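Local coordinates for oligopeptide ABC transporter, periplasmic oligopeptide-binding protein, putative (Thermotoga maritima MSB8, PDB 5IPW) that probably serves as the periplasmic solute-binding component of an ABC transporter that takes up peptides, at residues L343-S348 against N585-G590; R353-F356 against R360-Q363; K415-M420 against E429-P434. All coordinates share one frame; numbering follows the deposited sequence.

Contact 1: residues L343-S348 against N585-G590; sequences LNYAHS and NLWMIG
At one margin of a mixed five-stranded sheet, where strand 340-343 gives way to a type I turn and strand 589-591 is about to begin, Y345 meets W587 by a hydrogen bond from the hydroxyl together with a ring contact. The Y345 hydroxyl donates to the backbone O of W587, with OH and O 2.7 Å apart, and the donor stands tilted 24° from the plane of that carbonyl. The same OH accepts from the backbone N of L343 at 3.2 Å, so the buried hydroxyl bridges the backbone N of L343 and the backbone O of W587. With CG anti to its own carbonyl carbon (chi1 -48°), the Y345 ring folds back beside its chain, and the O of L343 sits over the centre of one face. W587 approaches the opposite face and presents the edge of its five-membered ring in a T-shaped pair, centroids 5.2 Å apart and planes at 67°. Its CD1 makes the nearest approach, 3.8 Å from CE2 of Y345, toward the rim rather than the middle. The turn from N344 to H347 that carries Y345 is closed by the bond from H347 N to N344 O, while OD1 of N344 accepts from A346 N in an Asx turn. Beyond the pair, W587 stacks on W518 and packs on helix 550-564, and R362 of helix 359-367 touches Y345. Two residues on, I589 joins I341 through backbone bonding, and strand 589-591 becomes the outermost strand beside 340-343.

Contact 2: residues R353-F356 against R360-Q363; sequences RKVF and RFRQ
V355 and F361 face each other as methyl and ring: CG1 of V355 stands over the centre of the F361 ring, 3.6 Å from its centroid and almost on the ring normal, a clear CH-pi contact. The methyl is nearly equidistant from the ring atoms, CG of F361 being 3.7 Å from it. F361 offers this face because its CG lies anti to the backbone N (chi1 -176°), which sends the ring across the gap between the two short helices toward the preceding one.

F356 relates to the same ring quite differently. The two phenylalanine side chains lie side by side and point the same way, with planes 17° apart, yet the rings are slid so far along each other that they barely overlap; their centroids are 6.0 Å apart. The nearest atoms are CD1 of F356 and CE2 of F361, 3.8 Å apart.

R362, the next residue along, makes the polar link. Its chain bends at chi3 and brings NH1 to the backbone O of F356, 3.1 Å away. The guanidinium meets this oxygen in the carbonyl plane, on a lone pair, although the bond is bent, with an N-H...O angle of 137°. The oxygen belongs to the last turn of helix 350-357, so an arginine of one helix grips the main chain of the other.

Further out, L343 of strand 340-343 touches both F356 and F361, and F441 of strand 440-445 meets F356 edge-to-face. L417 and M420 of helix 410-420 lie against F361, so the helical corner is held between the sheet and that helix.

Contact 3: residues K415-M420 against E429-P434; sequences KLLDEM and EYRLLP
D418 and R431 supply the ionic part of the contact, a salt bridge between helix 410-420 and the loop that leads on to strand 440-445. NH1 of R431 donates to OD1 of D418 at 2.7 Å with an N-H...O angle of 151°, meeting that oxygen on its anti side and somewhat out of the carboxylate plane. NH2 reaches the same OD1 at 3.3 Å, but this bond is weak, so a single oxygen receives both donors. Carboxylate and guanidinium planes are 22° apart. The other oxygen, OD2, lies 3.9 Å from NZ of K415, a long ion pair that extends the bridge into a network of three residues.

The apolar part is L417. Its CB rests over one face of the guanidinium group, offset toward the rim and 3.4 Å from CZ of R431, while CD1 of L417 comes to 3.5 Å from NE of R431, the two side chains crossing obliquely. R431 gets there with CG in the crowded position between backbone N and carbonyl carbon (chi1 52°), and with a bend at chi3.

Other partners complete the arginine: NE donates to the O of I464, and W424 makes a cation-pi contact.

The chemistry implies a largely buried charge held from several directions. A carboxylate at the edge, a leucine over a face and a carbonyl at NE together restrict rotation of the guanidinium, and the nearby carboxylate probably helps to offset its positive charge.

Overall arrangement
All three contacts lie well away from the centre of the chain, on the same side of it, and illustrate how one lobe is knit together from different chemistry. In contacts 1 and 2 every touching residue is buried, and the two adjoin: H347 O probably accepts from R353 NE, and R362 packs against L586. Contact 1 joins elements distant in sequence through a hydroxyl and rings; contact 2, between two consecutive helices, relies on apolar side chains and one arginine-carbonyl bond. Contact 3, which includes a partly exposed aspartate, combines a salt bridge with the packing of a leucine on the arginine. It touches contact 2 through helix 410-420 but does not reach contact 1.

Contact 1: residues L343-S348 against N585-G590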
ATOM      1  N   LEU A 343       2.384 -23.407  11.378  1.00 57.59           N
ATOM      2  CA  LEU A 343       2.152 -24.399  12.415  1.00 56.99           C
ATOM      3  C   LEU A 343       2.391 -23.743  13.765  1.00 54.72           C
ATOM      4  O   LEU A 343       3.072 -22.725  13.856  1.00 55.10           O
ATOM      5  CB  LEU A 343       3.088 -25.595  12.227  1.00 57.43           C
ATOM      6  CG  LEU A 343       3.085 -26.247  10.840  1.00 56.42           C
ATOM      7  CD1 LEU A 343       4.274 -27.183  10.714  1.00 56.57           C
ATOM      8  CD2 LEU A 343       1.777 -26.979  10.571  1.00 54.63           C
ATOM      9  N   ASN A 344       1.829 -24.327  14.816  1.00 52.25           N
ATOM     10  CA  ASN A 344       1.981 -23.772  16.149  1.00 51.00           C
ATOM     11  C   ASN A 344       3.340 -24.172  16.725  1.00 51.62           C
ATOM     12  O   ASN A 344       3.499 -25.261  17.265  1.00 54.02           O
ATOM     13  CB  ASN A 344       0.823 -24.233  17.042  1.00 48.83           C
ATOM     14  CG  ASN A 344       0.785 -23.509  18.372  1.00 46.97           C
ATOM     15  OD1 ASN A 344       1.744 -22.842  18.761  1.00 44.56           O
ATOM     16  ND2 ASN A 344      -0.327 -23.644  19.084  1.00 46.95           N
ATOM     17  N   TYR A 345       4.319 -23.282  16.616  1.00 51.26           N
ATOM     18  CA  TYR A 345       5.695 -23.586  17.033  1.00 51.50           C
ATOM     19  C   TYR A 345       5.916 -23.383  18.530  1.00 52.87           C
ATOM     20  O   TYR A 345       7.026 -23.582  19.038  1.00 54.75           O
ATOM     21  CB  TYR A 345       6.684 -22.749  16.223  1.00 52.49           C
ATOM     22  CG  TYR A 345       6.378 -22.797  14.747  1.00 53.71           C
ATOM     23  CD1 TYR A 345       6.490 -23.980  14.039  1.00 53.95           C
ATOM     24  CD2 TYR A 345       5.935 -21.669  14.072  1.00 55.38           C
ATOM     25  CE1 TYR A 345       6.191 -24.037  12.693  1.00 55.85           C
ATOM     26  CE2 TYR A 345       5.630 -21.713  12.723  1.00 55.59           C
ATOM     27  CZ  TYR A 345       5.762 -22.899  12.040  1.00 55.88           C
ATOM     28  OH  TYR A 345       5.458 -22.950  10.705  1.00 54.01           O
ATOM     29  N   ALA A 346       4.861 -22.962  19.225  1.00 53.09           N
ATOM     30  CA  ALA A 346       4.820 -22.992  20.681  1.00 51.72           C
ATOM     31  C   ALA A 346       3.746 -23.974  21.171  1.00 48.39           C
ATOM     32  O   ALA A 346       3.227 -23.825  22.265  1.00 47.12           O
ATOM     33  CB  ALA A 346       4.562 -21.595  21.226  1.00 51.94           C
ATOM     34  N   HIS A 347       3.445 -24.992  20.369  1.00 47.65           N
ATOM     35  CA  HIS A 347       2.398 -25.965  20.695  1.00 50.33           C
ATOM     36  C   HIS A 347       2.535 -26.538  22.099  1.00 52.68           C
ATOM     37  O   HIS A 347       3.635 -26.885  22.525  1.00 54.65           O
ATOM     38  CB  HIS A 347       2.414 -27.132  19.708  1.00 49.31           C
ATOM     39  CG  HIS A 347       1.074 -27.754  19.504  1.00 49.58           C
ATOM     40  ND1 HIS A 347       0.424 -28.454  20.494  1.00 50.25           N
ATOM     41  CD2 HIS A 347       0.251 -27.771  18.429  1.00 49.53           C
ATOM     42  CE1 HIS A 347      -0.739 -28.884  20.037  1.00 52.06           C
ATOM     43  NE2 HIS A 347      -0.870 -28.480  18.787  1.00 49.88           N
ATOM     44  N   SER A 348       1.412 -26.666  22.801  1.00 53.35           N
ATOM     45  CA  SER A 348       1.427 -27.141  24.184  1.00 54.44           C
ATOM     46  C   SER A 348       1.883 -28.597  24.281  1.00 53.62           C
ATOM     47  O   SER A 348       2.688 -28.945  25.142  1.00 54.59           O
ATOM     48  CB  SER A 348       0.052 -26.957  24.818  1.00 54.82           C
ATOM     49  OG  SER A 348      -0.236 -25.572  24.932  1.00 57.44           O
ATOM     50  N   ASN A 585      14.288 -20.932   7.086  1.00 72.86           N
ATOM     51  CA  ASN A 585      13.182 -21.443   7.900  1.00 68.96           C
ATOM     52  C   ASN A 585      11.890 -21.156   7.161  1.00 69.46           C
ATOM     53  O   ASN A 585      11.726 -20.077   6.622  1.00 76.78           O
ATOM     54  CB  ASN A 585      13.139 -20.743   9.249  1.00 68.84           C
ATOM     55  CG  ASN A 585      14.485 -20.736   9.953  1.00 70.26           C
ATOM     56  OD1 ASN A 585      14.721 -21.533  10.854  1.00 72.75           O
ATOM     57  ND2 ASN A 585      15.371 -19.828   9.551  1.00 68.42           N
ATOM     58  N   LEU A 586      10.968 -22.102   7.125  1.00 69.71           N
ATOM     59  CA  LEU A 586       9.733 -21.896   6.364  1.00 71.43           C
ATOM     60  C   LEU A 586       8.511 -21.816   7.271  1.00 69.80           C
ATOM     61  O   LEU A 586       7.570 -22.605   7.141  1.00 71.49           O
ATOM     62  CB  LEU A 586       9.577 -22.986   5.298  1.00 74.21           C
ATOM     63  CG  LEU A 586       9.804 -22.554   3.847  1.00 76.15           C
ATOM     64  CD1 LEU A 586      11.074 -21.743   3.673  1.00 76.17           C
ATOM     65  CD2 LEU A 586       9.840 -23.783   2.954  1.00 79.45           C
ATOM     66  N   TRP A 587       8.524 -20.832   8.168  1.00 65.75           N
ATOM     67  CA  TRP A 587       7.456 -20.665   9.156  1.00 61.44           C
ATOM     68  C   TRP A 587       6.091 -20.427   8.534  1.00 59.92           C
ATOM     69  O   TRP A 587       5.078 -20.823   9.097  1.00 58.76           O
ATOM     70  CB  TRP A 587       7.770 -19.510  10.076  1.00 62.72           C
ATOM     71  CG  TRP A 587       8.964 -19.732  10.901  1.00 63.05           C
ATOM     72  CD1 TRP A 587       9.148 -20.702  11.842  1.00 62.61           C
ATOM     73  CD2 TRP A 587      10.153 -18.950  10.887  1.00 63.93           C
ATOM     74  NE1 TRP A 587      10.386 -20.570  12.415  1.00 64.18           N
ATOM     75  CE2 TRP A 587      11.024 -19.498  11.849  1.00 63.99           C
ATOM     76  CE3 TRP A 587      10.567 -17.832  10.155  1.00 65.62           C
ATOM     77  CZ2 TRP A 587      12.288 -18.969  12.095  1.00 65.87           C
ATOM     78  CZ3 TRP A 587      11.819 -17.305  10.400  1.00 66.26           C
ATOM     79  CH2 TRP A 587      12.669 -17.874  11.361  1.00 66.70           C
ATOM     80  N   MET A 588       6.063 -19.762   7.382  1.00 61.17           N
ATOM     81  CA  MET A 588       4.830 -19.636   6.609  1.00 59.73           C
ATOM     82  C   MET A 588       4.933 -20.490   5.362  1.00 58.62           C
ATOM     83  O   MET A 588       5.903 -20.396   4.615  1.00 59.40           O
ATOM     84  CB  MET A 588       4.568 -18.179   6.224  1.00 59.91           C
ATOM     85  CG  MET A 588       3.957 -17.344   7.339  1.00 60.17           C
ATOM     86  SD  MET A 588       3.805 -15.593   6.930  1.00 57.91           S
ATOM     87  CE  MET A 588       5.522 -15.097   7.041  1.00 58.45           C
ATOM     88  N   ILE A 589       3.930 -21.330   5.147  1.00 59.69           N
ATOM     89  CA  ILE A 589       3.866 -22.168   3.959  1.00 59.80           C
ATOM     90  C   ILE A 589       2.630 -21.759   3.180  1.00 61.16           C
ATOM     91  O   ILE A 589       1.508 -22.112   3.539  1.00 61.99           O
ATOM     92  CB  ILE A 589       3.812 -23.674   4.309  1.00 59.29           C
ATOM     93  CG1 ILE A 589       5.095 -24.098   5.037  1.00 60.09           C
ATOM     94  CG2 ILE A 589       3.626 -24.505   3.050  1.00 57.43           C
ATOM     95  CD1 ILE A 589       5.032 -25.484   5.642  1.00 60.47           C
ATOM     96  N   GLY A 590       2.849 -20.992   2.122  1.00 63.84           N
ATOM     97  CA  GLY A 590       1.763 -20.529   1.261  1.00 66.39           C
ATOM     98  C   GLY A 590       1.588 -21.322  -0.009  1.00 66.90           C
ATOM     99  O   GLY A 590       2.429 -22.140  -0.371  1.00 63.40           O
TER

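Contact 2: residues R353-F356 against R360-Q363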
ATOM      1  N   ARG A 353       5.121 -30.139  19.066  1.00 57.40           N
ATOM      2  CA  ARG A 353       6.008 -28.985  19.016  1.00 58.88           C
ATOM      3  C   ARG A 353       7.325 -29.363  18.347  1.00 61.16           C
ATOM      4  O   ARG A 353       7.773 -28.669  17.443  1.00 61.45           O
ATOM      5  CB  ARG A 353       6.281 -28.417  20.409  1.00 56.50           C
ATOM      6  CG  ARG A 353       7.028 -27.092  20.375  1.00 57.63           C
ATOM      7  CD  ARG A 353       7.578 -26.725  21.736  1.00 60.17           C
ATOM      8  NE  ARG A 353       6.504 -26.637  22.715  1.00 64.76           N
ATOM      9  CZ  ARG A 353       6.600 -26.970  24.002  1.00 67.81           C
ATOM     10  NH1 ARG A 353       7.739 -27.433  24.515  1.00 69.11           N
ATOM     11  NH2 ARG A 353       5.537 -26.839  24.787  1.00 69.79           N
ATOM     12  N   LYS A 354       7.929 -30.462  18.805  1.00 66.51           N
ATOM     13  CA  LYS A 354       9.213 -30.953  18.278  1.00 66.58           C
ATOM     14  C   LYS A 354       9.172 -31.210  16.775  1.00 61.26           C
ATOM     15  O   LYS A 354      10.020 -30.714  16.032  1.00 56.28           O
ATOM     16  CB  LYS A 354       9.641 -32.236  19.002  1.00 73.05           C
ATOM     17  CG  LYS A 354      10.400 -32.002  20.303  1.00 80.07           C
ATOM     18  CD  LYS A 354      11.908 -31.875  20.090  1.00 83.76           C
ATOM     19  CE  LYS A 354      12.631 -33.214  20.200  1.00 85.69           C
ATOM     20  NZ  LYS A 354      12.259 -34.173  19.123  1.00 87.27           N
ATOM     21  N   VAL A 355       8.183 -31.985  16.337  1.00 58.20           N
ATOM     22  CA  VAL A 355       7.962 -32.236  14.912  1.00 57.98           C
ATOM     23  C   VAL A 355       7.789 -30.928  14.130  1.00 59.15           C
ATOM     24  O   VAL A 355       8.370 -30.761  13.054  1.00 62.64           O
ATOM     25  CB  VAL A 355       6.723 -33.129  14.697  1.00 60.07           C
ATOM     26  CG1 VAL A 355       6.276 -33.136  13.237  1.00 59.02           C
ATOM     27  CG2 VAL A 355       7.008 -34.548  15.180  1.00 61.70           C
ATOM     28  N   PHE A 356       6.997 -30.009  14.685  1.00 58.39           N
ATOM     29  CA  PHE A 356       6.669 -28.722  14.038  1.00 57.36           C
ATOM     30  C   PHE A 356       7.872 -27.775  13.876  1.00 57.44           C
ATOM     31  O   PHE A 356       7.989 -27.090  12.863  1.00 58.42           O
ATOM     32  CB  PHE A 356       5.547 -28.006  14.818  1.00 55.36           C
ATOM     33  CG  PHE A 356       4.156 -28.571  14.592  1.00 52.78           C
ATOM     34  CD1 PHE A 356       3.933 -29.709  13.824  1.00 53.26           C
ATOM     35  CD2 PHE A 356       3.066 -27.965  15.192  1.00 52.74           C
ATOM     36  CE1 PHE A 356       2.652 -30.207  13.644  1.00 51.99           C
ATOM     37  CE2 PHE A 356       1.785 -28.461  15.017  1.00 52.53           C
ATOM     38  CZ  PHE A 356       1.580 -29.581  14.241  1.00 52.27           C
ATOM     39  N   ARG A 360      12.791 -29.495   8.440  1.00 65.84           N
ATOM     40  CA  ARG A 360      12.564 -30.556   7.467  1.00 65.39           C
ATOM     41  C   ARG A 360      11.099 -30.956   7.357  1.00 61.88           C
ATOM     42  O   ARG A 360      10.638 -31.322   6.278  1.00 56.37           O
ATOM     43  CB  ARG A 360      13.427 -31.766   7.825  1.00 70.99           C
ATOM     44  CG  ARG A 360      14.917 -31.527   7.584  1.00 77.30           C
ATOM     45  CD  ARG A 360      15.779 -32.010   8.738  1.00 79.91           C
ATOM     46  NE  ARG A 360      15.509 -33.407   9.071  1.00 83.78           N
ATOM     47  CZ  ARG A 360      16.020 -34.049  10.118  1.00 83.93           C
ATOM     48  NH1 ARG A 360      16.844 -33.433  10.964  1.00 82.52           N
ATOM     49  NH2 ARG A 360      15.700 -35.319  10.318  1.00 84.80           N
ATOM     50  N   PHE A 361      10.373 -30.889   8.473  1.00 62.86           N
ATOM     51  CA  PHE A 361       8.943 -31.175   8.460  1.00 61.95           C
ATOM     52  C   PHE A 361       8.210 -30.145   7.603  1.00 62.74           C
ATOM     53  O   PHE A 361       7.303 -30.494   6.837  1.00 64.87           O
ATOM     54  CB  PHE A 361       8.350 -31.213   9.880  1.00 62.03           C
ATOM     55  CG  PHE A 361       6.890 -31.602   9.907  1.00 61.70           C
ATOM     56  CD1 PHE A 361       6.487 -32.874   9.506  1.00 60.97           C
ATOM     57  CD2 PHE A 361       5.912 -30.691  10.288  1.00 62.57           C
ATOM     58  CE1 PHE A 361       5.144 -33.235   9.498  1.00 59.41           C
ATOM     59  CE2 PHE A 361       4.567 -31.050  10.285  1.00 62.12           C
ATOM     60  CZ  PHE A 361       4.182 -32.323   9.887  1.00 59.14           C
ATOM     61  N   ARG A 362       8.614 -28.883   7.725  1.00 62.10           N
ATOM     62  CA  ARG A 362       7.984 -27.797   6.964  1.00 64.47           C
ATOM     63  C   ARG A 362       8.367 -27.893   5.485  1.00 64.23           C
ATOM     64  O   ARG A 362       7.489 -27.897   4.614  1.00 60.48           O
ATOM     65  CB  ARG A 362       8.349 -26.435   7.560  1.00 62.68           C
ATOM     66  CG  ARG A 362       7.994 -26.330   9.040  1.00 62.67           C
ATOM     67  CD  ARG A 362       8.070 -24.912   9.567  1.00 60.83           C
ATOM     68  NE  ARG A 362       9.433 -24.378   9.610  1.00 60.01           N
ATOM     69  CZ  ARG A 362      10.200 -24.297  10.700  1.00 63.32           C
ATOM     70  NH1 ARG A 362       9.789 -24.742  11.888  1.00 62.97           N
ATOM     71  NH2 ARG A 362      11.414 -23.768  10.597  1.00 67.42           N
ATOM     72  N   GLN A 363       9.670 -28.013   5.214  1.00 64.95           N
ATOM     73  CA  GLN A 363      10.167 -28.275   3.853  1.00 64.98           C
ATOM     74  C   GLN A 363       9.338 -29.379   3.197  1.00 66.08           C
ATOM     75  O   GLN A 363       8.831 -29.221   2.074  1.00 63.37           O
ATOM     76  CB  GLN A 363      11.646 -28.676   3.882  1.00 63.13           C
ATOM     77  CG  GLN A 363      12.585 -27.534   4.247  1.00 65.49           C
ATOM     78  CD  GLN A 363      14.020 -27.976   4.513  1.00 68.07           C
ATOM     79  OE1 GLN A 363      14.329 -29.167   4.533  1.00 71.88           O
ATOM     80  NE2 GLN A 363      14.907 -27.006   4.725  1.00 67.95           N
TER

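Contact 3: residues K415-M420 against E429-P434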
ATOM      1  N   LYS A 415      10.406 -38.685   1.498  1.00 77.83           N
ATOM      2  CA  LYS A 415      11.768 -38.998   1.896  1.00 81.74           C
ATOM      3  C   LYS A 415      12.195 -38.157   3.095  1.00 77.68           C
ATOM      4  O   LYS A 415      12.732 -38.686   4.066  1.00 75.32           O
ATOM      5  CB  LYS A 415      12.734 -38.795   0.713  1.00 84.58           C
ATOM      6  CG  LYS A 415      14.132 -39.358   0.937  1.00 88.33           C
ATOM      7  CD  LYS A 415      14.128 -40.882   1.048  1.00 90.96           C
ATOM      8  CE  LYS A 415      14.952 -41.367   2.233  1.00 93.75           C
ATOM      9  NZ  LYS A 415      14.576 -42.746   2.654  1.00 95.79           N
ATOM     10  N   LEU A 416      11.948 -36.852   3.029  1.00 82.33           N
ATOM     11  CA  LEU A 416      12.325 -35.933   4.121  1.00 86.76           C
ATOM     12  C   LEU A 416      11.706 -36.291   5.478  1.00 86.45           C
ATOM     13  O   LEU A 416      12.315 -36.053   6.526  1.00 84.27           O
ATOM     14  CB  LEU A 416      12.019 -34.469   3.757  1.00 86.69           C
ATOM     15  CG  LEU A 416      13.208 -33.664   3.218  1.00 85.67           C
ATOM     16  CD1 LEU A 416      12.728 -32.356   2.611  1.00 86.19           C
ATOM     17  CD2 LEU A 416      14.248 -33.398   4.302  1.00 82.76           C
ATOM     18  N   LEU A 417      10.509 -36.868   5.454  1.00 84.92           N
ATOM     19  CA  LEU A 417       9.872 -37.352   6.672  1.00 83.72           C
ATOM     20  C   LEU A 417      10.590 -38.606   7.174  1.00 85.49           C
ATOM     21  O   LEU A 417      10.874 -38.731   8.373  1.00 81.15           O
ATOM     22  CB  LEU A 417       8.390 -37.640   6.421  1.00 82.23           C
ATOM     23  CG  LEU A 417       7.512 -36.460   5.982  1.00 80.65           C
ATOM     24  CD1 LEU A 417       6.087 -36.927   5.691  1.00 77.78           C
ATOM     25  CD2 LEU A 417       7.524 -35.341   7.018  1.00 78.84           C
ATOM     26  N   ASP A 418      10.908 -39.515   6.251  1.00 83.63           N
ATOM     27  CA  ASP A 418      11.686 -40.712   6.586  1.00 80.98           C
ATOM     28  C   ASP A 418      12.999 -40.325   7.263  1.00 81.37           C
ATOM     29  O   ASP A 418      13.418 -40.978   8.215  1.00 84.40           O
ATOM     30  CB  ASP A 418      11.963 -41.569   5.345  1.00 78.06           C
ATOM     31  CG  ASP A 418      10.689 -42.034   4.648  1.00 78.59           C
ATOM     32  OD1 ASP A 418       9.620 -42.074   5.297  1.00 81.97           O
ATOM     33  OD2 ASP A 418      10.756 -42.358   3.443  1.00 75.46           O
ATOM     34  N   GLU A 419      13.634 -39.256   6.787  1.00 82.19           N
ATOM     35  CA  GLU A 419      14.853 -38.750   7.425  1.00 87.23           C
ATOM     36  C   GLU A 419      14.637 -38.378   8.896  1.00 87.11           C
ATOM     37  O   GLU A 419      15.546 -38.533   9.710  1.00 80.99           O
ATOM     38  CB  GLU A 419      15.429 -37.537   6.672  1.00 92.18           C
ATOM     39  CG  GLU A 419      16.502 -37.868   5.636  1.00 97.17           C
ATOM     40  CD  GLU A 419      15.978 -37.959   4.209  1.00101.86           C
ATOM     41  OE1 GLU A 419      16.484 -38.803   3.437  1.00107.00           O
ATOM     42  OE2 GLU A 419      15.080 -37.179   3.844  1.00101.22           O
ATOM     43  N   MET A 420      13.446 -37.877   9.226  1.00 89.80           N
ATOM     44  CA  MET A 420      13.128 -37.456  10.600  1.00 88.91           C
ATOM     45  C   MET A 420      12.920 -38.630  11.558  1.00 85.67           C
ATOM     46  O   MET A 420      13.182 -38.514  12.755  1.00 78.73           O
ATOM     47  CB  MET A 420      11.888 -36.555  10.610  1.00 89.28           C
ATOM     48  CG  MET A 420      12.065 -35.229   9.880  1.00 90.35           C
ATOM     49  SD  MET A 420      10.533 -34.279   9.710  1.00 90.62           S
ATOM     50  CE  MET A 420       9.908 -34.300  11.390  1.00 90.87           C
ATOM     51  N   GLU A 429      -0.734 -46.107   5.758  1.00 93.42           N
ATOM     52  CA  GLU A 429      -1.787 -45.140   5.439  1.00 92.85           C
ATOM     53  C   GLU A 429      -1.390 -43.741   5.912  1.00 86.08           C
ATOM     54  O   GLU A 429      -1.436 -42.778   5.142  1.00 84.10           O
ATOM     55  CB  GLU A 429      -3.114 -45.564   6.073  1.00 94.42           C
ATOM     56  CG  GLU A 429      -4.273 -44.634   5.744  1.00 97.50           C
ATOM     57  CD  GLU A 429      -5.624 -45.215   6.107  1.00101.77           C
ATOM     58  OE1 GLU A 429      -5.700 -46.029   7.054  1.00104.84           O
ATOM     59  OE2 GLU A 429      -6.617 -44.849   5.444  1.00102.09           O
ATOM     60  N   TYR A 430      -1.024 -43.643   7.186  1.00 77.65           N
ATOM     61  CA  TYR A 430      -0.409 -42.441   7.740  1.00 73.50           C
ATOM     62  C   TYR A 430       0.808 -42.874   8.528  1.00 68.36           C
ATOM     63  O   TYR A 430       0.960 -44.052   8.834  1.00 69.37           O
ATOM     64  CB  TYR A 430      -1.383 -41.695   8.651  1.00 72.38           C
ATOM     65  CG  TYR A 430      -2.634 -41.205   7.954  1.00 73.40           C
ATOM     66  CD1 TYR A 430      -2.575 -40.181   7.010  1.00 74.70           C
ATOM     67  CD2 TYR A 430      -3.880 -41.756   8.245  1.00 74.22           C
ATOM     68  CE1 TYR A 430      -3.721 -39.725   6.372  1.00 73.75           C
ATOM     69  CE2 TYR A 430      -5.032 -41.305   7.614  1.00 75.17           C
ATOM     70  CZ  TYR A 430      -4.948 -40.291   6.678  1.00 73.30           C
ATOM     71  OH  TYR A 430      -6.091 -39.847   6.057  1.00 72.79           O
ATOM     72  N   ARG A 431       1.677 -41.931   8.859  1.00 66.84           N
ATOM     73  CA  ARG A 431       2.826 -42.255   9.699  1.00 71.38           C
ATOM     74  C   ARG A 431       2.542 -41.914  11.166  1.00 70.27           C
ATOM     75  O   ARG A 431       1.392 -41.619  11.519  1.00 65.46           O
ATOM     76  CB  ARG A 431       4.131 -41.650   9.151  1.00 76.48           C
ATOM     77  CG  ARG A 431       4.141 -40.173   8.824  1.00 82.09           C
ATOM     78  CD  ARG A 431       5.484 -39.818   8.195  1.00 85.89           C
ATOM     79  NE  ARG A 431       5.566 -40.179   6.774  1.00 87.59           N
ATOM     80  CZ  ARG A 431       6.681 -40.536   6.127  1.00 89.16           C
ATOM     81  NH1 ARG A 431       7.856 -40.618   6.753  1.00 89.09           N
ATOM     82  NH2 ARG A 431       6.621 -40.827   4.833  1.00 86.10           N
ATOM     83  N   LEU A 432       3.563 -42.002  12.021  1.00 68.62           N
ATOM     84  CA  LEU A 432       3.364 -41.968  13.467  1.00 70.09           C
ATOM     85  C   LEU A 432       4.383 -41.087  14.181  1.00 69.88           C
ATOM     86  O   LEU A 432       5.524 -40.949  13.735  1.00 67.39           O
ATOM     87  CB  LEU A 432       3.462 -43.386  14.044  1.00 72.01           C
ATOM     88  CG  LEU A 432       2.578 -44.492  13.453  1.00 72.96           C
ATOM     89  CD1 LEU A 432       3.031 -45.840  13.989  1.00 74.21           C
ATOM     90  CD2 LEU A 432       1.097 -44.274  13.741  1.00 73.21           C
ATOM     91  N   LEU A 433       3.962 -40.520  15.310  1.00 67.77           N
ATOM     92  CA  LEU A 433       4.837 -39.700  16.142  1.00 69.58           C
ATOM     93  C   LEU A 433       5.735 -40.619  16.979  1.00 69.18           C
ATOM     94  O   LEU A 433       5.446 -41.808  17.101  1.00 71.25           O
ATOM     95  CB  LEU A 433       4.002 -38.795  17.060  1.00 69.84           C
ATOM     96  CG  LEU A 433       2.942 -37.894  16.419  1.00 69.74           C
ATOM     97  CD1 LEU A 433       2.111 -37.210  17.491  1.00 70.14           C
ATOM     98  CD2 LEU A 433       3.580 -36.861  15.505  1.00 69.79           C
ATOM     99  N   PRO A 434       6.811 -40.070  17.582  1.00 67.75           N
ATOM    100  CA  PRO A 434       7.683 -40.857  18.467  1.00 68.68           C
ATOM    101  C   PRO A 434       6.988 -41.609  19.608  1.00 70.57           C
ATOM    102  O   PRO A 434       7.588 -42.522  20.172  1.00 74.88           O
ATOM    103  CB  PRO A 434       8.628 -39.807  19.056  1.00 67.42           C
ATOM    104  CG  PRO A 434       8.708 -38.756  18.010  1.00 69.67           C
ATOM    105  CD  PRO A 434       7.347 -38.713  17.364  1.00 69.42           C
TER